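Local coordinates for carboxylic ester hydrolase (Aspergillus niger, PDB 7K4O), which probably hydrolyses the ester bonds of tannins as a secreted serine esterase of the tannase family, releasing gallic acid, at residues V35-V40 with N56-T61; I78-P83 with G114-M119; N311-S316 with V374-L379. All blocks are in the same frame, centred on the assembly; numbering follows the deposited sequence.

Contact 1: residues V35-V40 with N56-T61. With NA (sodium ion), chain R; NAG (2-acetamido-2-deoxy-beta-D-glucopyranose), chain C.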
loop_
_atom_site.group_PDB
_atom_site.type_symbol
_atom_site.label_atom_id
_atom_site.label_comp_id
_atom_site.label_asym_id
_atom_site.label_seq_id
_atom_site.Cartn_x
_atom_site.Cartn_y
_atom_site.Cartn_z
ATOM N N VAL A 35 18.776 4.430 25.399
ATOM C CA VAL A 35 19.549 4.442 24.117
ATOM C C VAL A 35 20.411 3.193 23.961
ATOM O O VAL A 35 21.149 2.843 24.935
ATOM C CB VAL A 35 20.398 5.718 23.971
ATOM C CG1 VAL A 35 21.390 5.548 22.836
ATOM C CG2 VAL A 35 19.490 6.932 23.727
ATOM N N THR A 36 20.331 2.574 22.802
ATOM C CA THR A 36 21.258 1.531 22.318
ATOM C C THR A 36 21.876 2.039 21.022
ATOM O O THR A 36 21.177 2.703 20.223
ATOM C CB THR A 36 20.589 0.175 22.094
ATOM O OG1 THR A 36 19.650 0.252 21.009
ATOM C CG2 THR A 36 19.899 -0.326 23.345
ATOM N N THR A 37 23.135 1.697 20.797
ATOM C CA THR A 37 23.842 2.002 19.528
ATOM C C THR A 37 24.628 0.766 19.131
ATOM O O THR A 37 25.199 0.093 20.013
ATOM C CB THR A 37 24.760 3.231 19.622
ATOM O OG1 THR A 37 25.721 3.002 20.662
ATOM C CG2 THR A 37 23.983 4.502 19.908
ATOM N N GLU A 38 24.659 0.503 17.871
ATOM C CA GLU A 38 25.373 -0.648 17.312
ATOM C C GLU A 38 25.851 -0.344 15.900
ATOM O O GLU A 38 25.053 -0.025 15.009
ATOM C CB GLU A 38 24.433 -1.833 17.317
ATOM C CG GLU A 38 25.081 -3.001 16.721
ATOM C CD GLU A 38 24.201 -4.225 16.699
ATOM O OE1 GLU A 38 22.961 -4.120 16.793
ATOM O OE2 GLU A 38 24.804 -5.263 16.545
ATOM N N VAL A 39 27.156 -0.458 15.663
ATOM C CA VAL A 39 27.721 -0.384 14.299
ATOM C C VAL A 39 27.375 -1.608 13.483
ATOM O O VAL A 39 27.598 -2.743 13.967
ATOM C CB VAL A 39 29.246 -0.164 14.313
ATOM C CG1 VAL A 39 29.807 -0.241 12.922
ATOM C CG2 VAL A 39 29.599 1.140 14.982
ATOM N N VAL A 40 26.883 -1.416 12.291
ATOM C CA VAL A 40 26.654 -2.488 11.279
ATOM C C VAL A 40 27.501 -2.190 10.066
ATOM O O VAL A 40 27.387 -1.095 9.483
ATOM C CB VAL A 40 25.184 -2.617 10.876
ATOM C CG1 VAL A 40 24.984 -3.693 9.828
ATOM C CG2 VAL A 40 24.349 -2.850 12.126
ATOM N N ASN A 56 26.751 0.589 5.421
ATOM C CA ASN A 56 27.280 0.708 6.785
ATOM C C ASN A 56 26.375 1.699 7.526
ATOM O O ASN A 56 26.005 2.726 6.897
ATOM C CB ASN A 56 28.700 1.295 6.799
ATOM C CG ASN A 56 29.619 0.509 5.884
ATOM O OD1 ASN A 56 29.761 -0.685 6.023
ATOM N ND2 ASN A 56 30.240 1.176 4.936
ATOM N N TYR A 57 26.090 1.451 8.790
ATOM C CA TYR A 57 25.247 2.383 9.580
ATOM C C TYR A 57 25.381 2.144 11.051
ATOM O O TYR A 57 25.920 1.120 11.512
ATOM C CB TYR A 57 23.787 2.269 9.095
ATOM C CG TYR A 57 23.174 0.899 9.208
ATOM C CD1 TYR A 57 23.309 -0.014 8.182
ATOM C CD2 TYR A 57 22.492 0.517 10.358
ATOM C CE1 TYR A 57 22.765 -1.293 8.272
ATOM C CE2 TYR A 57 21.940 -0.754 10.454
ATOM C CZ TYR A 57 22.098 -1.652 9.429
ATOM O OH TYR A 57 21.550 -2.905 9.574
ATOM N N CYS A 58 24.852 3.086 11.799
ATOM C CA CYS A 58 24.648 3.027 13.235
ATOM C C CYS A 58 23.206 2.654 13.492
ATOM O O CYS A 58 22.317 3.478 13.163
ATOM C CB CYS A 58 24.969 4.343 13.892
ATOM S SG CYS A 58 24.887 4.244 15.683
ATOM N N ASN A 59 22.988 1.491 14.077
ATOM C CA ASN A 59 21.623 1.073 14.479
ATOM C C ASN A 59 21.340 1.654 15.851
ATOM O O ASN A 59 21.931 1.188 16.867
ATOM C CB ASN A 59 21.527 -0.444 14.441
ATOM C CG ASN A 59 20.294 -1.016 15.114
ATOM O OD1 ASN A 59 19.273 -0.341 15.169
ATOM N ND2 ASN A 59 20.426 -2.221 15.711
ATOM N N VAL A 60 20.359 2.559 15.952
ATOM C CA VAL A 60 19.986 3.262 17.201
ATOM C C VAL A 60 18.583 2.793 17.616
ATOM O O VAL A 60 17.682 2.781 16.769
ATOM C CB VAL A 60 19.956 4.787 17.014
ATOM C CG1 VAL A 60 19.499 5.489 18.269
ATOM C CG2 VAL A 60 21.343 5.281 16.590
ATOM N N THR A 61 18.411 2.469 18.878
ATOM C CA THR A 61 17.032 2.375 19.435
ATOM C C THR A 61 16.928 3.196 20.695
ATOM O O THR A 61 17.904 3.420 21.415
ATOM C CB THR A 61 16.493 0.955 19.682
ATOM O OG1 THR A 61 17.045 0.441 20.903
ATOM C CG2 THR A 61 16.691 0.042 18.509
HETATM NA NA NA R . 26.926 0.996 21.795
HETATM C C1 NAG C . 19.288 -2.875 16.338
HETATM C C2 NAG C . 19.284 -4.344 15.932
HETATM C C3 NAG C . 18.152 -5.026 16.706
HETATM C C4 NAG C . 18.295 -4.799 18.141
HETATM C C5 NAG C . 18.403 -3.307 18.460
HETATM C C6 NAG C . 18.630 -2.967 19.893
HETATM C C7 NAG C . 20.170 -4.733 13.688
HETATM C C8 NAG C . 19.819 -4.951 12.307
HETATM N N2 NAG C . 19.097 -4.526 14.528
HETATM O O3 NAG C . 18.167 -6.400 16.362
HETATM O O4 NAG C . 17.082 -5.231 18.755
HETATM O O5 NAG C . 19.473 -2.742 17.703
HETATM O O6 NAG C . 19.713 -3.671 20.512
HETATM O O7 NAG C . 21.319 -4.687 14.094
HETATM O O HOH W 1 21.040 -0.462 18.838
HETATM O O HOH W 2 24.465 0.518 23.093
HETATM O O HOH W 3 28.036 3.003 23.170
HETATM O O HOH W 4 28.127 1.378 19.407
#
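Thr36 and Thr61 both hold OG1 between their own backbone N and carbonyl carbon (chi1 67° and 79°). The two hydroxyls therefore meet in a short hydrogen bond, Thr36 OG1 to Thr61 OG1, 2.6 Å. Tyr57 takes the same crowded position, which lays its ring alongside Val40. Val40 CB sits over one ring face, 3.7 Å from the Tyr57 centroid, in a CH-pi contact, and CG1 and CG2 straddle the phenol end. Trp79 stacks on the same tyrosine. Asn59 and Glu38 both extend with CG anti to N and run side by side. Asn59 ND2 carries the N-linked NAG and gives a weak hydrogen bond to Glu38 OE1, 3.3 Å, while Glu38 OE2 binds a zinc ion. A water lies between Thr36 OG1, Asn59 O and NAG O5 and can link them. Thr37 binds sodium through its carbonyl O and OG1, and OG1 also bonds Asp12. Cys58, on the Thr37 face, is disulfide-bonded to Cys10. The ladder stays in register; Val40 N to Tyr57 O, 2.8 Å, is nearly straight, but Glu38 N to Asn59 O is weak. This is an antiparallel beta hairpin at the edge of the central sheet, bearing a glycan on one face.

Contact 2: residues I78-P83 with G114-M119; sequences IWLPAP and GAASGM
Two backbone hydrogen bonds join the strands, both around the hydrogen-bonded pair Trp79 and Ser117. Trp79 N gives to Ser117 O at 2.8 Å, and Ser117 N gives back to Trp79 O at 3.0 Å. Both donors lie in the plane of the carbonyl they meet. Softer CA-H...O contacts flank them. Ile78 CA reaches Ser117 O at 3.1 Å, so this oxygen receives two neighbours from one strand. Ala116 CA approaches Trp79 O in the same way.

Apolar contacts are few and small. Leu80 CD2 touches Ala116 CB at 3.8 Å. Pro81 lays the CG and CD edge of its ring against the Ala115 carbonyl, with CG 3.5 Å from Ala115 O. Gly118 faces Ile78 in a non-hydrogen-bonded pair (CA to CA 4.2 Å). Ile78 CG1 lies against Gly118 CA (4.1 Å), as glycine has no CB to stand there.

Polar side-chain bonds stay off the partner strand. Ser117 OG, beside its own N (chi1 -59°), donates to Ala115 O from above the carbonyl plane and has a weak bond to Leu107 O. The Trp79 indole leads away from Ser117 and bonds Glu77 through NE1. Gly114, with positive phi, closes helix 108-111 in a Schellman motif.

Pro81 has no N-H to give, so the two-bond ladder is not continued by its nitrogen. Cohesion here rests on main-chain polarity, with thin apolar packing beside it.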
loop_
_atom_site.group_PDB
_atom_site.type_symbol
_atom_site.label_atom_id
_atom_site.label_comp_id
_atom_site.label_asym_id
_atom_site.label_seq_id
_atom_site.Cartn_x
_atom_site.Cartn_y
_atom_site.Cartn_z
ATOM N N ILE A 78 16.284 3.769 14.492
ATOM C CA ILE A 78 16.750 4.721 13.465
ATOM C C ILE A 78 18.141 4.246 13.040
ATOM O O ILE A 78 18.968 3.998 13.913
ATOM C CB ILE A 78 16.772 6.158 14.046
ATOM C CG1 ILE A 78 15.332 6.630 14.375
ATOM C CG2 ILE A 78 17.424 7.134 13.069
ATOM C CD1 ILE A 78 15.276 7.944 15.124
ATOM N N TRP A 79 18.331 4.123 11.754
ATOM C CA TRP A 79 19.663 3.798 11.197
ATOM C C TRP A 79 20.293 5.090 10.691
ATOM O O TRP A 79 19.726 5.706 9.788
ATOM C CB TRP A 79 19.551 2.770 10.119
ATOM C CG TRP A 79 19.075 1.414 10.552
ATOM C CD1 TRP A 79 18.660 1.006 11.793
ATOM C CD2 TRP A 79 18.955 0.278 9.692
ATOM N NE1 TRP A 79 18.287 -0.320 11.744
ATOM C CE2 TRP A 79 18.411 -0.779 10.463
ATOM C CE3 TRP A 79 19.200 0.059 8.344
ATOM C CZ2 TRP A 79 18.182 -2.039 9.917
ATOM C CZ3 TRP A 79 18.950 -1.180 7.789
ATOM C CH2 TRP A 79 18.433 -2.219 8.573
ATOM N N LEU A 80 21.479 5.386 11.202
ATOM C CA LEU A 80 22.245 6.616 10.851
ATOM C C LEU A 80 23.401 6.278 9.929
ATOM O O LEU A 80 24.266 5.466 10.270
ATOM C CB LEU A 80 22.772 7.235 12.132
ATOM C CG LEU A 80 21.781 7.677 13.185
ATOM C CD1 LEU A 80 22.502 8.164 14.420
ATOM C CD2 LEU A 80 20.864 8.777 12.662
ATOM N N PRO A 81 23.436 6.837 8.721
ATOM C CA PRO A 81 24.633 6.706 7.883
ATOM C C PRO A 81 25.897 7.232 8.563
ATOM O O PRO A 81 25.888 8.069 9.449
ATOM C CB PRO A 81 24.345 7.586 6.660
ATOM C CG PRO A 81 22.805 7.737 6.660
ATOM C CD PRO A 81 22.357 7.643 8.093
ATOM N N ALA A 82 27.022 6.721 8.106
ATOM C CA ALA A 82 28.326 7.291 8.469
ATOM C C ALA A 82 28.282 8.782 8.100
ATOM O O ALA A 82 27.714 9.148 7.062
ATOM C CB ALA A 82 29.401 6.578 7.700
ATOM N N PRO A 83 28.929 9.632 8.896
ATOM C CA PRO A 83 28.942 11.068 8.585
ATOM C C PRO A 83 29.391 11.424 7.175
ATOM O O PRO A 83 28.749 12.281 6.562
ATOM C CB PRO A 83 29.891 11.615 9.648
ATOM C CG PRO A 83 29.724 10.697 10.820
ATOM C CD PRO A 83 29.562 9.330 10.189
ATOM N N GLY A 114 21.928 7.986 1.789
ATOM C CA GLY A 114 22.455 8.917 2.790
ATOM C C GLY A 114 21.405 9.540 3.670
ATOM O O GLY A 114 21.618 10.661 4.185
ATOM N N ALA A 115 20.298 8.812 3.900
ATOM C CA ALA A 115 19.220 9.271 4.798
ATOM C C ALA A 115 19.288 8.543 6.119
ATOM O O ALA A 115 19.357 7.294 6.140
ATOM C CB ALA A 115 17.881 9.088 4.155
ATOM N N ALA A 116 19.211 9.307 7.200
ATOM C CA ALA A 116 18.794 8.781 8.508
ATOM C C ALA A 116 17.418 8.170 8.289
ATOM O O ALA A 116 16.556 8.838 7.711
ATOM C CB ALA A 116 18.848 9.859 9.569
ATOM N N SER A 117 17.227 6.921 8.684
ATOM C CA SER A 117 16.030 6.137 8.304
ATOM C C SER A 117 15.376 5.574 9.568
ATOM O O SER A 117 16.062 5.024 10.430
ATOM C CB SER A 117 16.431 5.016 7.377
ATOM O OG SER A 117 17.062 5.529 6.187
ATOM N N GLY A 118 14.081 5.802 9.737
ATOM C CA GLY A 118 13.402 5.451 10.989
ATOM C C GLY A 118 12.163 4.599 10.844
ATOM O O GLY A 118 11.462 4.624 9.822
ATOM N N MET A 119 11.888 3.873 11.926
ATOM C CA MET A 119 10.611 3.161 12.092
ATOM C C MET A 119 10.194 3.203 13.555
ATOM O O MET A 119 11.007 3.474 14.455
ATOM C CB MET A 119 10.748 1.715 11.615
ATOM C CG MET A 119 11.627 0.871 12.503
ATOM S SD MET A 119 11.794 -0.773 11.646
ATOM C CE MET A 119 12.693 -1.631 12.908
#

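Contact 3: residues N311-S316 with V374-L379; sequences NGLHDS and VTYDTL
The tight part of this contact is apolar and centres on Leu313, which carries CG anti to its backbone N (chi1 174°). Its two methyls divide the work. Leu313 CD1 meets Tyr376 CB at 3.7 Å, and Leu313 CD2 meets Leu379 CB at 3.8 Å. The Leu313 and Tyr376 side chains run past one another, pointing opposite ways, so the methyl lies by the root of the tyrosine while the phenol end leads away. That ring packs on Val227, Val228 and Thr231 of helix 224-232. His314 O also comes within 3.3 Å of Tyr376 CB.

The more exposed side is polar and lies at Ser316. Here the Asp377 carboxylate takes two hydrogen bonds from one residue. Ser316 OG, set between its own N and carbonyl carbon (chi1 62°), donates to the syn lone pair of Asp377 OD2 at 2.6 Å. Ser316 N donates to Asp377 OD1 at 2.9 Å, arriving from above the carboxylate plane. The pair of bonds fixes the carboxylate's rotation. Asp315 OD2 lies 4.8 Å from Asp377 OD1, but it is salt-bridged to Arg319 and Lys380, which probably eases the repulsion.

Thr375 is the N-cap. Thr378 N gives to Thr375 OG1, and Thr375 N gives to Thr378 OG1. Thr375 and Thr378 form a capping box at the start of helix 376-390; the loop after helix 300-310 packs on that first turn.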
loop_
_atom_site.group_PDB
_atom_site.type_symbol
_atom_site.label_atom_id
_atom_site.label_comp_id
_atom_site.label_asym_id
_atom_site.label_seq_id
_atom_site.Cartn_x
_atom_site.Cartn_y
_atom_site.Cartn_z
ATOM N N ASN A 311 -17.422 -7.565 -11.050
ATOM C CA ASN A 311 -18.378 -6.447 -11.181
ATOM C C ASN A 311 -18.479 -5.601 -9.888
ATOM O O ASN A 311 -19.046 -4.540 -9.975
ATOM C CB ASN A 311 -19.775 -6.991 -11.509
ATOM C CG ASN A 311 -20.713 -5.931 -12.018
ATOM O OD1 ASN A 311 -20.420 -5.227 -12.988
ATOM N ND2 ASN A 311 -21.858 -5.804 -11.373
ATOM N N GLY A 312 -17.981 -6.103 -8.774
ATOM C CA GLY A 312 -17.929 -5.334 -7.507
ATOM C C GLY A 312 -19.242 -5.408 -6.731
ATOM O O GLY A 312 -20.310 -5.693 -7.311
ATOM N N LEU A 313 -19.173 -5.085 -5.455
ATOM C CA LEU A 313 -20.350 -5.141 -4.549
ATOM C C LEU A 313 -21.441 -4.205 -5.035
ATOM O O LEU A 313 -21.235 -2.979 -5.169
ATOM C CB LEU A 313 -19.919 -4.809 -3.128
ATOM C CG LEU A 313 -21.063 -4.683 -2.134
ATOM C CD1 LEU A 313 -21.765 -6.011 -1.946
ATOM C CD2 LEU A 313 -20.522 -4.199 -0.807
ATOM N N HIS A 314 -22.630 -4.788 -5.257
ATOM C CA HIS A 314 -23.888 -4.041 -5.497
ATOM C C HIS A 314 -24.892 -4.503 -4.430
ATOM O O HIS A 314 -24.748 -5.613 -3.939
ATOM C CB HIS A 314 -24.440 -4.282 -6.912
ATOM C CG HIS A 314 -23.636 -3.677 -8.015
ATOM N ND1 HIS A 314 -22.363 -4.125 -8.302
ATOM C CD2 HIS A 314 -23.922 -2.703 -8.903
ATOM C CE1 HIS A 314 -21.910 -3.442 -9.348
ATOM N NE2 HIS A 314 -22.835 -2.569 -9.763
ATOM N N ASP A 315 -25.752 -3.613 -4.000
ATOM C CA ASP A 315 -26.703 -3.922 -2.914
ATOM C C ASP A 315 -27.921 -4.640 -3.541
ATOM O O ASP A 315 -27.935 -4.885 -4.770
ATOM C CB ASP A 315 -27.090 -2.658 -2.156
ATOM C CG ASP A 315 -27.907 -1.645 -2.909
ATOM O OD1 ASP A 315 -28.451 -1.974 -4.029
ATOM O OD2 ASP A 315 -28.005 -0.501 -2.413
ATOM N N SER A 316 -28.887 -4.981 -2.685
ATOM C CA SER A 316 -30.085 -5.800 -3.030
ATOM C C SER A 316 -30.914 -5.043 -4.071
ATOM O O SER A 316 -31.740 -5.676 -4.763
ATOM C CB SER A 316 -30.889 -6.139 -1.767
ATOM O OG SER A 316 -31.362 -4.941 -1.168
ATOM N N VAL A 374 -24.964 -13.111 6.501
ATOM C CA VAL A 374 -24.250 -11.971 5.850
ATOM C C VAL A 374 -24.577 -11.942 4.356
ATOM O O VAL A 374 -24.334 -12.915 3.678
ATOM C CB VAL A 374 -22.743 -12.044 6.136
ATOM C CG1 VAL A 374 -22.008 -10.903 5.432
ATOM C CG2 VAL A 374 -22.460 -12.038 7.626
ATOM N N THR A 375 -25.138 -10.836 3.912
ATOM C CA THR A 375 -25.602 -10.576 2.551
ATOM C C THR A 375 -24.796 -9.424 1.952
ATOM O O THR A 375 -24.077 -8.740 2.716
ATOM C CB THR A 375 -27.089 -10.236 2.530
ATOM O OG1 THR A 375 -27.351 -8.974 3.152
ATOM C CG2 THR A 375 -27.917 -11.346 3.152
ATOM N N TYR A 376 -25.016 -9.157 0.684
ATOM C CA TYR A 376 -24.505 -7.921 0.052
ATOM C C TYR A 376 -24.892 -6.703 0.899
ATOM O O TYR A 376 -24.078 -5.759 1.050
ATOM C CB TYR A 376 -24.983 -7.770 -1.391
ATOM C CG TYR A 376 -24.584 -8.907 -2.308
ATOM C CD1 TYR A 376 -23.399 -9.610 -2.164
ATOM C CD2 TYR A 376 -25.445 -9.309 -3.328
ATOM C CE1 TYR A 376 -23.047 -10.634 -3.033
ATOM C CE2 TYR A 376 -25.103 -10.319 -4.210
ATOM C CZ TYR A 376 -23.900 -10.977 -4.080
ATOM O OH TYR A 376 -23.567 -12.004 -4.922
ATOM N N ASP A 377 -26.137 -6.618 1.377
ATOM C CA ASP A 377 -26.582 -5.437 2.152
ATOM C C ASP A 377 -25.841 -5.363 3.501
ATOM O O ASP A 377 -25.603 -4.213 3.950
ATOM C CB ASP A 377 -28.111 -5.456 2.352
ATOM C CG ASP A 377 -28.921 -5.096 1.116
ATOM O OD1 ASP A 377 -28.357 -4.614 0.123
ATOM O OD2 ASP A 377 -30.175 -5.325 1.146
ATOM N N THR A 378 -25.508 -6.485 4.132
ATOM C CA THR A 378 -24.728 -6.491 5.401
ATOM C C THR A 378 -23.371 -5.813 5.091
ATOM O O THR A 378 -22.917 -4.977 5.916
ATOM C CB THR A 378 -24.450 -7.895 5.927
ATOM O OG1 THR A 378 -25.681 -8.634 5.963
ATOM C CG2 THR A 378 -23.821 -7.955 7.301
ATOM N N LEU A 379 -22.762 -6.184 3.976
ATOM C CA LEU A 379 -21.433 -5.603 3.578
ATOM C C LEU A 379 -21.603 -4.095 3.343
ATOM O O LEU A 379 -20.757 -3.289 3.823
ATOM C CB LEU A 379 -20.881 -6.298 2.331
ATOM C CG LEU A 379 -20.617 -7.792 2.454
ATOM C CD1 LEU A 379 -19.977 -8.313 1.195
ATOM C CD2 LEU A 379 -19.756 -8.154 3.643
#

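From the N terminus, contact 1 comes first and pairs the arms of the hairpin of strands 28-47 and 50-66, with 15 residues, mostly strand, between its segments. Contact 2 follows, bringing strand 74-81 beside strand 115-120 and closing a longer loop that includes strand 89-93 and helix 108-111. Strands 50-66 and 74-81 are neighbours, so contacts 1 and 2 share one sheet. They touch through Val60 O to Ile78 N and through Tyr57 against Trp79. Contact 3 closes a loop of 57 residues and joins helix 376-390 to the segment after helix 300-310. Its centre is about 47 Å from that of contact 2, across the chain's centre. The three lie in series; none nests or crosses.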